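Local coordinates for regulatory protein SWI6 (Saccharomyces cerevisiae, PDB 1SW6), which serves as the shared regulatory subunit of the SBF and MBF complexes that drive cell-cycle-dependent transcription, seen here in its ankyrin-repeat fragment, at residues L108-E111 and V112-F116. Sequence-based numbering, arbitrary orientation.
Sequences LLQE and VNDAF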
loop_
_atom_site.group_PDB
_atom_site.type_symbol
_atom_site.label_atom_id
_atom_site.label_comp_id
_atom_site.label_asym_id
_atom_site.label_seq_id
_atom_site.Cartn_x
_atom_site.Cartn_y
_atom_site.Cartn_z
ATOM N N LEU A 108 -4.391 -14.003 21.423
ATOM C CA LEU A 108 -5.125 -13.260 20.401
ATOM C C LEU A 108 -6.000 -14.203 19.597
ATOM O O LEU A 108 -7.055 -13.814 19.093
ATOM C CB LEU A 108 -4.155 -12.542 19.457
ATOM C CG LEU A 108 -3.509 -11.249 19.968
ATOM C CD1 LEU A 108 -2.386 -10.829 19.032
ATOM C CD2 LEU A 108 -4.565 -10.152 20.069
ATOM N N LEU A 109 -5.550 -15.448 19.487
ATOM C CA LEU A 109 -6.281 -16.461 18.744
ATOM C C LEU A 109 -7.585 -16.832 19.459
ATOM O O LEU A 109 -8.642 -16.901 18.830
ATOM C CB LEU A 109 -5.403 -17.700 18.552
ATOM C CG LEU A 109 -5.708 -18.560 17.320
ATOM C CD1 LEU A 109 -5.535 -17.726 16.064
ATOM C CD2 LEU A 109 -4.775 -19.758 17.278
ATOM N N GLN A 110 -7.514 -17.068 20.771
ATOM C CA GLN A 110 -8.709 -17.424 21.539
ATOM C C GLN A 110 -9.581 -16.180 21.696
ATOM O O GLN A 110 -10.805 -16.268 21.764
ATOM C CB GLN A 110 -8.329 -17.976 22.927
ATOM C CG GLN A 110 -9.516 -18.551 23.757
ATOM C CD GLN A 110 -9.746 -20.045 23.554
ATOM O OE1 GLN A 110 -8.955 -20.898 24.027
ATOM N NE2 GLN A 110 -10.835 -20.385 22.857
ATOM N N GLU A 111 -8.938 -15.018 21.730
ATOM C CA GLU A 111 -9.640 -13.751 21.876
ATOM C C GLU A 111 -10.573 -13.457 20.704
ATOM O O GLU A 111 -11.707 -13.027 20.902
ATOM C CB GLU A 111 -8.628 -12.615 21.999
ATOM C CG GLU A 111 -9.228 -11.302 22.450
ATOM C CD GLU A 111 -8.849 -10.140 21.546
ATOM O OE1 GLU A 111 -9.490 -9.964 20.459
ATOM O OE2 GLU A 111 -7.909 -9.359 21.899
ATOM N N VAL A 112 -10.090 -13.680 19.485
ATOM C CA VAL A 112 -10.889 -13.422 18.291
ATOM C C VAL A 112 -11.951 -14.488 18.061
ATOM O O VAL A 112 -12.985 -14.220 17.447
ATOM C CB VAL A 112 -10.008 -13.333 17.024
ATOM C CG1 VAL A 112 -9.300 -14.655 16.786
ATOM C CG2 VAL A 112 -10.866 -12.962 15.820
ATOM N N ASN A 113 -11.695 -15.701 18.538
ATOM C CA ASN A 113 -12.658 -16.786 18.382
ATOM C C ASN A 113 -13.849 -16.564 19.306
ATOM O O ASN A 113 -14.939 -17.088 19.068
ATOM C CB ASN A 113 -12.000 -18.132 18.694
ATOM C CG ASN A 113 -11.158 -18.645 17.544
ATOM O OD1 ASN A 113 -10.426 -19.622 17.683
ATOM N ND2 ASN A 113 -11.266 -17.990 16.396
ATOM N N ASP A 114 -13.632 -15.782 20.359
ATOM C CA ASP A 114 -14.690 -15.482 21.308
ATOM C C ASP A 114 -15.573 -14.389 20.731
ATOM O O ASP A 114 -16.799 -14.494 20.758
ATOM C CB ASP A 114 -14.102 -15.022 22.646
ATOM C CG ASP A 114 -13.192 -16.063 23.272
ATOM O OD1 ASP A 114 -13.497 -17.270 23.161
ATOM O OD2 ASP A 114 -12.175 -15.678 23.887
ATOM N N ALA A 115 -14.944 -13.338 20.208
ATOM C CA ALA A 115 -15.678 -12.227 19.609
ATOM C C ALA A 115 -16.484 -12.746 18.420
ATOM O O ALA A 115 -17.553 -12.226 18.104
ATOM C CB ALA A 115 -14.710 -11.136 19.159
ATOM N N PHE A 116 -15.955 -13.777 17.767
ATOM C CA PHE A 116 -16.614 -14.398 16.625
ATOM C C PHE A 116 -16.760 -15.894 16.898
ATOM O O PHE A 116 -16.166 -16.722 16.201
ATOM C CB PHE A 116 -15.802 -14.208 15.337
ATOM C CG PHE A 116 -15.639 -12.777 14.917
ATOM C CD1 PHE A 116 -14.752 -11.938 15.584
ATOM C CD2 PHE A 116 -16.356 -12.275 13.837
ATOM C CE1 PHE A 116 -14.578 -10.616 15.179
ATOM C CE2 PHE A 116 -16.190 -10.951 13.423
ATOM C CZ PHE A 116 -15.298 -10.121 14.096
#
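The carbonyl oxygen Glu111 O receives two backbone N-H groups, both weakly: Ala115 N at 3.3 Å, nearly straight at 163°, and Asp114 N at 3.4 Å, more bent. Just before it, the i to i+4 pattern holds, with Val112 N bonded to Leu108 O at 3.1 Å, the donor standing above the carbonyl plane, and Asn113 N to Leu109 O at 3.3 Å. Val112 packs back against this same turn. Its CG1 sits between the backbone N and the carbonyl carbon (chi1 62°), which brings that methyl to 3.1 Å from Leu109 O and 3.3 Å from Leu108 O. On the exposed side, the placing of the Asp114 carboxylate against Gln110 O is doubtful. The Glu111 carboxylate forms a salt bridge with Arg69 of helix 57-71, while Leu108 and Leu109 pack on Leu70 and Phe66 of that helix. Phe116 N still bonds to Val112 O at 3.0 Å, yet Phe116 itself has left helical geometry. The whole is the C-terminal end of an amphipathic alpha-helix, 105-115, its i to i+4 bonding joined by a weak i to i+3 bond at Glu111 O, packed on helix 57-71 at the periphery of the ankyrin-repeat fragment.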